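Local structure of tRNA (uracil(54)-C(5))-methyltransferase (Pyrococcus abyssi, 2JJQ) at residues L197-G200 with E205-V208; I254-D259 with S269-N274; V279-K284 with H417-A422. The protein catalyses the S-adenosyl-L-methionine-dependent methylation of uridine 54 of tRNA at C5, giving 5-methyluridine. All coordinates share one frame; numbering follows the deposited sequence.

Interaction 1: residues L197-G200 with E205-V208; sequences LREG and EVMV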
loop_
_atom_site.group_PDB
_atom_site.type_symbol
_atom_site.label_atom_id
_atom_site.label_comp_id
_atom_site.label_asym_id
_atom_site.label_seq_id
_atom_site.Cartn_x
_atom_site.Cartn_y
_atom_site.Cartn_z
ATOM N N LEU A 197 10.217 -1.103 -9.305
ATOM C CA LEU A 197 10.874 -2.331 -8.907
ATOM C C LEU A 197 9.890 -3.110 -8.044
ATOM O O LEU A 197 9.248 -2.535 -7.169
ATOM C CB LEU A 197 12.118 -1.994 -8.078
ATOM C CG LEU A 197 13.384 -1.618 -8.831
ATOM C CD1 LEU A 197 14.425 -1.040 -7.826
ATOM C CD2 LEU A 197 13.934 -2.930 -9.458
ATOM N N ARG A 198 9.744 -4.404 -8.301
ATOM C CA ARG A 198 8.923 -5.242 -7.440
ATOM C C ARG A 198 9.699 -6.463 -7.041
ATOM O O ARG A 198 10.581 -6.932 -7.805
ATOM C CB ARG A 198 7.623 -5.627 -8.163
ATOM C CG ARG A 198 6.853 -4.383 -8.603
ATOM C CD ARG A 198 5.494 -4.675 -9.191
ATOM N NE ARG A 198 4.578 -5.008 -8.096
ATOM C CZ ARG A 198 3.253 -4.987 -8.185
ATOM N NH1 ARG A 198 2.661 -4.658 -9.331
ATOM N NH2 ARG A 198 2.539 -5.329 -7.120
ATOM N N GLU A 199 9.416 -7.009 -5.854
ATOM C CA GLU A 199 10.046 -8.267 -5.530
ATOM C C GLU A 199 9.219 -9.131 -4.608
ATOM O O GLU A 199 8.402 -8.614 -3.832
ATOM C CB GLU A 199 11.472 -8.096 -4.968
ATOM C CG GLU A 199 11.583 -7.740 -3.575
ATOM C CD GLU A 199 13.062 -7.598 -3.123
ATOM O OE1 GLU A 199 14.000 -8.067 -3.829
ATOM O OE2 GLU A 199 13.269 -6.991 -2.057
ATOM N N GLY A 200 9.421 -10.428 -4.710
ATOM C CA GLY A 200 8.725 -11.369 -3.816
ATOM C C GLY A 200 9.653 -11.569 -2.652
ATOM O O GLY A 200 10.788 -12.103 -2.812
ATOM N N GLU A 205 12.165 -13.429 -6.094
ATOM C CA GLU A 205 12.111 -13.084 -7.514
ATOM C C GLU A 205 11.992 -11.567 -7.600
ATOM O O GLU A 205 11.351 -10.971 -6.732
ATOM C CB GLU A 205 10.905 -13.721 -8.140
ATOM C CG GLU A 205 11.121 -15.201 -8.261
ATOM C CD GLU A 205 10.002 -15.964 -8.880
ATOM O OE1 GLU A 205 8.952 -15.399 -9.308
ATOM O OE2 GLU A 205 10.219 -17.194 -8.950
ATOM N N VAL A 206 12.571 -10.972 -8.652
ATOM C CA VAL A 206 12.566 -9.532 -8.793
ATOM C C VAL A 206 12.099 -9.179 -10.193
ATOM O O VAL A 206 12.540 -9.786 -11.181
ATOM C CB VAL A 206 13.975 -8.971 -8.644
ATOM C CG1 VAL A 206 13.961 -7.436 -8.680
ATOM C CG2 VAL A 206 14.553 -9.457 -7.325
ATOM N N MET A 207 11.215 -8.203 -10.272
ATOM C CA MET A 207 10.738 -7.655 -11.546
ATOM C C MET A 207 11.090 -6.166 -11.649
ATOM O O MET A 207 10.950 -5.414 -10.676
ATOM C CB MET A 207 9.216 -7.809 -11.596
ATOM C CG MET A 207 8.559 -6.987 -12.773
ATOM S SD MET A 207 6.761 -7.188 -12.710
ATOM C CE MET A 207 6.663 -8.927 -13.183
ATOM N N VAL A 208 11.593 -5.734 -12.812
ATOM C CA VAL A 208 11.844 -4.312 -13.017
ATOM C C VAL A 208 10.999 -3.898 -14.201
ATOM O O VAL A 208 10.865 -4.659 -15.155
ATOM C CB VAL A 208 13.316 -3.979 -13.185
ATOM C CG1 VAL A 208 13.872 -4.613 -14.438
ATOM C CG2 VAL A 208 13.514 -2.459 -13.213
#
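R198 and M207 form the central hydrogen-bonded pair of a beta hairpin, at the end where strands 192-199 and 206-212 are joined by a short loop, within a mixed five-stranded sheet. The antiparallel assignment rests on an angle of 164° between the strand directions and on the paired backbone bonds: R198 N to M207 O and M207 N to R198 O, each 2.8 Å. The first is nearly straight and in the carbonyl plane; in the return bond the donor is tilted 29° from that plane. R198 and M207 project from one face. The arginine leads away from the hairpin, where its NH1 is hydrogen-bonded to the backbone O of S269, near the S-adenosyl-L-homocysteine site.

L197, V208, E199 and V206 occupy the other face as non-hydrogen-bonded pairs. L197 and V208 run side by side, with the methyl L197 CD2 3.8 Å from V208 CG2. E199 has its CG between the backbone N and the carbonyl carbon (chi1 80°) and then extends, which lays its carboxylate alongside V206; OE1 is hydrogen-bonded to T163 OG1 on helix 162-178, while OE2 makes a salt bridge with K201. Toward the turn, G200 N donates to E205 O at 2.8 Å, and the same oxygen receives a short CA-H contact from E199 CA at 3.2 Å.

Interaction 2: residues I254-D259 with S269-N274; sequences IRERLD and SFFQTN. With SAH (S-adenosyl-L-homocysteine), chain B.
The ring of F271 reaches strand 254-258 at E256 and L258, whose CB atoms point toward the loop, and makes the close part of this contact through its far end. Its CE2 lies 3.7 Å from E256 CG, and its CZ is 4.1 Å from L258 CD1; both carbons approach the ring obliquely. CG of F271 is anti to the backbone N (chi1 -169°), a setting that carries the ring across the gap between backbones whose nearest CA atoms, those of E256 and F271, are 9.1 Å apart. L258 comes from the opposite direction, whereas the E256 chain crosses the phenyl group at about a right angle.

A chi1 of the same kind sets E256 CG against the ring; the bend at chi2 (60°) then turns the buried carboxylate to its polar partners. OE2 accepts from R257 N at 2.9 Å through its anti lone pair and also from F202 N; OE1 is hydrogen-bonded to S275 OG and accepts from K201 N. Several bonds thus fix the carboxylate while its aliphatic part packs.

Segment 269-274 is the loop leading into helix 275-288 of the class I-like methyltransferase domain, and N274 is the N-cap of that helix. The residues flanking F271, F270 and Q272, belong to the S-adenosyl-L-homocysteine (SAH) pocket. Q272 NE2 donates to SAH OXT at 3.0 Å, with a bent angle of 142° at the hydrogen.

The looser side contrasts with this packing. F270 is exposed and meets the ligand at its ring edge, where CD2 is 3.8 Å from SAH O, while the partly exposed R257, whose CB points away from the loop, makes a salt bridge through NE with D262.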
loop_
_atom_site.group_PDB
_atom_site.type_symbol
_atom_site.label_atom_id
_atom_site.label_comp_id
_atom_site.label_asym_id
_atom_site.label_seq_id
_atom_site.Cartn_x
_atom_site.Cartn_y
_atom_site.Cartn_z
ATOM N N ILE A 254 6.334 -12.409 -11.852
ATOM C CA ILE A 254 6.996 -13.023 -10.694
ATOM C C ILE A 254 5.956 -13.472 -9.661
ATOM O O ILE A 254 4.751 -13.220 -9.823
ATOM C CB ILE A 254 8.042 -12.095 -10.031
ATOM C CG1 ILE A 254 7.360 -10.824 -9.490
ATOM C CG2 ILE A 254 9.184 -11.780 -11.111
ATOM C CD1 ILE A 254 8.300 -9.955 -8.568
ATOM N N ARG A 255 6.432 -14.135 -8.619
ATOM C CA ARG A 255 5.508 -14.566 -7.581
ATOM C C ARG A 255 5.908 -14.059 -6.213
ATOM O O ARG A 255 7.102 -13.932 -5.871
ATOM C CB ARG A 255 5.462 -16.087 -7.459
ATOM C CG ARG A 255 4.794 -16.792 -8.608
ATOM C CD ARG A 255 4.969 -18.312 -8.458
ATOM N NE ARG A 255 4.466 -18.969 -9.691
ATOM C CZ ARG A 255 3.794 -20.134 -9.718
ATOM N NH1 ARG A 255 3.517 -20.802 -8.594
ATOM N NH2 ARG A 255 3.391 -20.641 -10.872
ATOM N N GLU A 256 4.886 -13.816 -5.414
ATOM C CA GLU A 256 5.108 -13.648 -3.969
ATOM C C GLU A 256 4.415 -14.850 -3.341
ATOM O O GLU A 256 3.448 -15.395 -3.884
ATOM C CB GLU A 256 4.456 -12.364 -3.427
ATOM C CG GLU A 256 4.604 -12.187 -1.886
ATOM C CD GLU A 256 6.083 -12.120 -1.480
ATOM O OE1 GLU A 256 6.574 -10.994 -1.264
ATOM O OE2 GLU A 256 6.740 -13.188 -1.432
ATOM N N ARG A 257 4.916 -15.272 -2.195
ATOM C CA ARG A 257 4.302 -16.407 -1.533
ATOM C C ARG A 257 3.950 -16.056 -0.104
ATOM O O ARG A 257 4.832 -15.589 0.656
ATOM C CB ARG A 257 5.281 -17.603 -1.563
ATOM C CG ARG A 257 4.821 -18.748 -0.711
ATOM C CD ARG A 257 5.699 -19.982 -0.973
ATOM N NE ARG A 257 5.125 -20.715 -2.082
ATOM C CZ ARG A 257 4.616 -21.938 -1.936
ATOM N NH1 ARG A 257 4.697 -22.540 -0.749
ATOM N NH2 ARG A 257 4.061 -22.566 -2.959
ATOM N N LEU A 258 2.667 -16.233 0.260
ATOM C CA LEU A 258 2.232 -16.071 1.670
ATOM C C LEU A 258 1.938 -17.436 2.243
ATOM O O LEU A 258 0.979 -18.089 1.838
ATOM C CB LEU A 258 0.946 -15.219 1.717
ATOM C CG LEU A 258 1.067 -13.851 0.974
ATOM C CD1 LEU A 258 -0.238 -13.037 1.342
ATOM C CD2 LEU A 258 2.317 -13.092 1.383
ATOM N N ASP A 259 2.783 -17.871 3.172
ATOM C CA ASP A 259 2.738 -19.254 3.665
ATOM C C ASP A 259 2.895 -20.238 2.474
ATOM O O ASP A 259 3.986 -20.313 1.846
ATOM C CB ASP A 259 1.486 -19.477 4.507
ATOM C CG ASP A 259 1.547 -18.755 5.853
ATOM O OD1 ASP A 259 2.667 -18.488 6.370
ATOM O OD2 ASP A 259 0.476 -18.440 6.415
ATOM N N SER A 269 -0.710 -4.909 -11.810
ATOM C CA SER A 269 -1.685 -5.484 -10.869
ATOM C C SER A 269 -1.304 -5.031 -9.452
ATOM O O SER A 269 -0.124 -4.838 -9.140
ATOM C CB SER A 269 -1.702 -7.051 -10.948
ATOM O OG SER A 269 -0.402 -7.538 -10.614
ATOM N N PHE A 270 -2.304 -4.862 -8.585
ATOM C CA PHE A 270 -2.034 -4.393 -7.191
ATOM C C PHE A 270 -1.748 -5.621 -6.329
ATOM O O PHE A 270 -2.367 -6.655 -6.527
ATOM C CB PHE A 270 -3.224 -3.624 -6.617
ATOM C CG PHE A 270 -3.114 -3.379 -5.132
ATOM C CD1 PHE A 270 -2.333 -2.339 -4.653
ATOM C CD2 PHE A 270 -3.680 -4.266 -4.218
ATOM C CE1 PHE A 270 -2.195 -2.141 -3.283
ATOM C CE2 PHE A 270 -3.544 -4.062 -2.846
ATOM C CZ PHE A 270 -2.818 -3.017 -2.386
ATOM N N PHE A 271 -0.809 -5.514 -5.392
ATOM C CA PHE A 271 -0.613 -6.560 -4.372
ATOM C C PHE A 271 -0.244 -5.815 -3.045
ATOM O O PHE A 271 0.408 -4.740 -3.086
ATOM C CB PHE A 271 0.527 -7.533 -4.758
ATOM C CG PHE A 271 0.576 -8.761 -3.851
ATOM C CD1 PHE A 271 -0.403 -9.731 -3.947
ATOM C CD2 PHE A 271 1.555 -8.882 -2.870
ATOM C CE1 PHE A 271 -0.405 -10.848 -3.085
ATOM C CE2 PHE A 271 1.562 -10.016 -2.002
ATOM C CZ PHE A 271 0.571 -10.972 -2.120
ATOM N N GLN A 272 -0.735 -6.321 -1.903
ATOM C CA GLN A 272 -0.398 -5.678 -0.656
ATOM C C GLN A 272 1.124 -5.341 -0.662
ATOM O O GLN A 272 1.952 -6.191 -1.038
ATOM C CB GLN A 272 -0.688 -6.624 0.519
ATOM C CG GLN A 272 -2.090 -7.233 0.490
ATOM C CD GLN A 272 -3.049 -6.198 0.946
ATOM O OE1 GLN A 272 -2.654 -5.256 1.643
ATOM N NE2 GLN A 272 -4.313 -6.322 0.542
ATOM N N THR A 273 1.487 -4.138 -0.204
ATOM C CA THR A 273 2.869 -3.659 -0.358
ATOM C C THR A 273 3.838 -4.139 0.716
ATOM O O THR A 273 5.035 -3.994 0.540
ATOM C CB THR A 273 2.936 -2.146 -0.416
ATOM O OG1 THR A 273 2.290 -1.609 0.750
ATOM C CG2 THR A 273 2.178 -1.643 -1.654
ATOM N N ASN A 274 3.326 -4.641 1.832
ATOM C CA ASN A 274 4.189 -5.119 2.910
ATOM C C ASN A 274 4.031 -6.631 2.987
ATOM O O ASN A 274 3.074 -7.149 3.531
ATOM C CB ASN A 274 3.838 -4.384 4.207
ATOM C CG ASN A 274 4.634 -4.870 5.406
ATOM O OD1 ASN A 274 5.220 -5.968 5.403
ATOM N ND2 ASN A 274 4.579 -4.084 6.482
HETATM N N SAH B . -8.828 -7.336 -1.093
HETATM C CA SAH B . -7.997 -6.742 -2.192
HETATM C CB SAH B . -7.880 -5.227 -2.037
HETATM C CG SAH B . -9.201 -4.510 -2.208
HETATM S SD SAH B . -8.822 -2.817 -2.688
HETATM C C SAH B . -6.605 -7.322 -2.087
HETATM O O SAH B . -5.737 -7.167 -2.960
HETATM O OXT SAH B . -6.313 -7.949 -1.079
HETATM C "C5'" SAH B . -10.482 -2.298 -3.044
HETATM C "C4'" SAH B . -10.996 -2.999 -4.314
HETATM O "O4'" SAH B . -12.284 -2.473 -4.732
HETATM C "C3'" SAH B . -10.089 -2.844 -5.534
HETATM O "O3'" SAH B . -9.637 -4.151 -5.939
HETATM C "C2'" SAH B . -10.984 -2.153 -6.594
HETATM O "O2'" SAH B . -10.802 -2.595 -7.943
HETATM C "C1'" SAH B . -12.373 -2.524 -6.169
HETATM N N9 SAH B . -13.448 -1.561 -6.381
HETATM C C8 SAH B . -13.386 -0.209 -6.314
HETATM N N7 SAH B . -14.642 0.295 -6.450
HETATM C C5 SAH B . -15.501 -0.730 -6.566
HETATM C C6 SAH B . -16.960 -0.901 -6.728
HETATM N N6 SAH B . -17.723 0.218 -6.795
HETATM N N1 SAH B . -17.440 -2.185 -6.810
HETATM C C2 SAH B . -16.643 -3.274 -6.744
HETATM N N3 SAH B . -15.313 -3.172 -6.614
HETATM C C4 SAH B . -14.717 -1.960 -6.510
#

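Interaction 3: residues V279-K284 with H417-A422; sequences VNLVRK and HVELVA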
loop_
_atom_site.group_PDB
_atom_site.type_symbol
_atom_site.label_atom_id
_atom_site.label_comp_id
_atom_site.label_asym_id
_atom_site.label_seq_id
_atom_site.Cartn_x
_atom_site.Cartn_y
_atom_site.Cartn_z
ATOM N N VAL A 279 1.323 -11.561 5.385
ATOM C CA VAL A 279 1.212 -12.935 5.894
ATOM C C VAL A 279 0.283 -12.882 7.122
ATOM O O VAL A 279 -0.634 -13.708 7.249
ATOM C CB VAL A 279 2.582 -13.539 6.235
ATOM C CG1 VAL A 279 2.416 -14.872 6.968
ATOM C CG2 VAL A 279 3.400 -13.729 4.917
ATOM N N ASN A 280 0.526 -11.939 8.031
ATOM C CA ASN A 280 -0.358 -11.859 9.228
ATOM C C ASN A 280 -1.803 -11.519 8.833
ATOM O O ASN A 280 -2.744 -12.007 9.443
ATOM C CB ASN A 280 0.165 -10.810 10.183
ATOM C CG ASN A 280 1.418 -11.257 10.886
ATOM O OD1 ASN A 280 1.711 -12.473 10.969
ATOM N ND2 ASN A 280 2.160 -10.306 11.423
ATOM N N LEU A 281 -1.954 -10.675 7.813
ATOM C CA LEU A 281 -3.295 -10.213 7.386
ATOM C C LEU A 281 -4.123 -11.368 6.832
ATOM O O LEU A 281 -5.268 -11.574 7.236
ATOM C CB LEU A 281 -3.094 -9.093 6.333
ATOM C CG LEU A 281 -4.357 -8.501 5.720
ATOM C CD1 LEU A 281 -5.173 -7.915 6.861
ATOM C CD2 LEU A 281 -3.898 -7.464 4.693
ATOM N N VAL A 282 -3.550 -12.188 5.942
ATOM C CA VAL A 282 -4.334 -13.328 5.393
ATOM C C VAL A 282 -4.591 -14.364 6.483
ATOM O O VAL A 282 -5.634 -14.965 6.494
ATOM C CB VAL A 282 -3.711 -13.988 4.135
ATOM C CG1 VAL A 282 -3.636 -12.953 3.019
ATOM C CG2 VAL A 282 -2.283 -14.539 4.386
ATOM N N ARG A 283 -3.627 -14.575 7.381
ATOM C CA ARG A 283 -3.851 -15.535 8.484
ATOM C C ARG A 283 -4.988 -15.022 9.353
ATOM O O ARG A 283 -5.867 -15.810 9.751
ATOM C CB ARG A 283 -2.587 -15.667 9.315
ATOM C CG ARG A 283 -1.494 -16.427 8.578
ATOM C CD ARG A 283 -0.277 -16.489 9.548
ATOM N NE ARG A 283 0.842 -17.196 8.930
ATOM C CZ ARG A 283 2.020 -17.319 9.540
ATOM N NH1 ARG A 283 2.182 -16.769 10.770
ATOM N NH2 ARG A 283 3.017 -17.969 8.939
ATOM N N LYS A 284 -4.979 -13.707 9.620
ATOM C CA LYS A 284 -5.991 -13.139 10.537
ATOM C C LYS A 284 -7.356 -13.272 9.936
ATOM O O LYS A 284 -8.273 -13.653 10.639
ATOM C CB LYS A 284 -5.746 -11.657 10.868
ATOM C CG LYS A 284 -6.733 -11.096 11.939
ATOM C CD LYS A 284 -6.229 -11.670 13.335
ATOM C CE LYS A 284 -7.081 -11.395 14.503
ATOM N NZ LYS A 284 -6.489 -12.214 15.649
ATOM N N HIS A 417 -0.557 5.520 8.652
ATOM C CA HIS A 417 -1.644 4.652 8.232
ATOM C C HIS A 417 -1.606 3.298 8.884
ATOM O O HIS A 417 -0.541 2.760 9.210
ATOM C CB HIS A 417 -1.608 4.463 6.715
ATOM C CG HIS A 417 -1.536 5.747 5.965
ATOM N ND1 HIS A 417 -2.460 6.752 6.134
ATOM C CD2 HIS A 417 -0.620 6.218 5.089
ATOM C CE1 HIS A 417 -2.138 7.773 5.362
ATOM N NE2 HIS A 417 -1.037 7.468 4.706
ATOM N N VAL A 418 -2.785 2.730 9.077
ATOM C CA VAL A 418 -2.844 1.400 9.646
ATOM C C VAL A 418 -3.916 0.599 8.891
ATOM O O VAL A 418 -4.779 1.227 8.249
ATOM C CB VAL A 418 -3.130 1.508 11.159
ATOM C CG1 VAL A 418 -4.648 1.478 11.400
ATOM C CG2 VAL A 418 -2.453 0.402 11.887
ATOM N N GLU A 419 -3.844 -0.730 8.937
ATOM C CA GLU A 419 -4.848 -1.630 8.363
ATOM C C GLU A 419 -5.696 -2.297 9.445
ATOM O O GLU A 419 -5.192 -3.088 10.226
ATOM C CB GLU A 419 -4.172 -2.725 7.569
ATOM C CG GLU A 419 -5.144 -3.656 6.867
ATOM C CD GLU A 419 -5.484 -3.181 5.465
ATOM O OE1 GLU A 419 -5.362 -1.966 5.215
ATOM O OE2 GLU A 419 -5.807 -4.035 4.606
ATOM N N LEU A 420 -6.989 -2.064 9.465
ATOM C CA LEU A 420 -7.823 -2.655 10.529
ATOM C C LEU A 420 -8.440 -3.920 9.966
ATOM O O LEU A 420 -8.725 -3.990 8.759
ATOM C CB LEU A 420 -8.980 -1.723 10.834
ATOM C CG LEU A 420 -8.758 -0.525 11.698
ATOM C CD1 LEU A 420 -10.082 0.293 11.512
ATOM C CD2 LEU A 420 -8.660 -1.079 13.127
ATOM N N VAL A 421 -8.724 -4.901 10.836
ATOM C CA VAL A 421 -9.434 -6.101 10.392
ATOM C C VAL A 421 -10.459 -6.306 11.491
ATOM O O VAL A 421 -10.099 -6.544 12.660
ATOM C CB VAL A 421 -8.506 -7.360 10.249
ATOM C CG1 VAL A 421 -9.312 -8.562 9.762
ATOM C CG2 VAL A 421 -7.297 -7.078 9.328
ATOM N N ALA A 422 -11.740 -6.196 11.132
ATOM C CA ALA A 422 -12.794 -6.343 12.120
ATOM C C ALA A 422 -13.744 -7.490 11.785
ATOM O O ALA A 422 -14.167 -7.639 10.630
ATOM C CB ALA A 422 -13.580 -5.042 12.232
#
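Helix 279-284 and strand 419-422 run nearly parallel, with 14° between their N-to-C directions and 10.2 Å between their axes at closest approach. The nearest CA atoms, of K284 and V421, are 7.8 Å apart, a separation spanned by side chains. R283 N to V279 O and K284 N to N280 O are successive helical bonds, and L281 and K284, three residues apart, lie nearly one turn apart on the same side of the helix.

L281 supplies the main bridge. Chi1 of 178° carries its CG out from the helix, and chi2 of 60° sends CD1 to V421 and CD2 to E419. CD1 meets V421 CG2 at 3.4 Å, tighter than usual carbon contact, and the two side chains cross obliquely. CD2 lies 3.9 Å from E419 OE2, with the leucine and glutamate chains at about a right angle. E419 and V421 alternate with L420, so both point toward the helix while L420 points away. K284 touches V421 through its aliphatic part: K284 CG is 4.2 Å from V421 CG1, and the rest of the chain leads away.

E419 is the predicted proton acceptor; the L281 methyl thus lies beside a probable catalytic carboxylate. The side chains of E419 and C387, the predicted nucleophile, come within about 3 Å of each other.

In the methyltransferase sheet, strand 419-424 lies antiparallel between strands 403-409 and 381-386. Helix 275-288 packs on the face bearing E419 and V421, and L281 also touches F304 of helix 303-310; from L420 the contacts are with L108 and L112 of helix 97-112.

How the interactions relate
Interactions 1 and 2 touch directly, with centres 10 Å apart: besides the hydrogen bond of R198 NH1 with S269 O (2.8 Å), E205 OE1 is hydrogen-bonded to R255 N at 2.9 Å, so the hairpin abuts both segments of interaction 2. Interactions 2 and 3, 14 Å apart between centres, are joined by a salt bridge from D259 OD1 to R283 NH2 at 2.6 Å and by L258 packing on V279 and V282. Interactions 1 and 3 do not touch; their nearest atoms are about 10 Å apart. The ligand is approached most closely by 269-274, through Q272, while interaction 3 contributes the predicted catalytic E419, and the side chain of L281 lies about 4 Å from that of Q272.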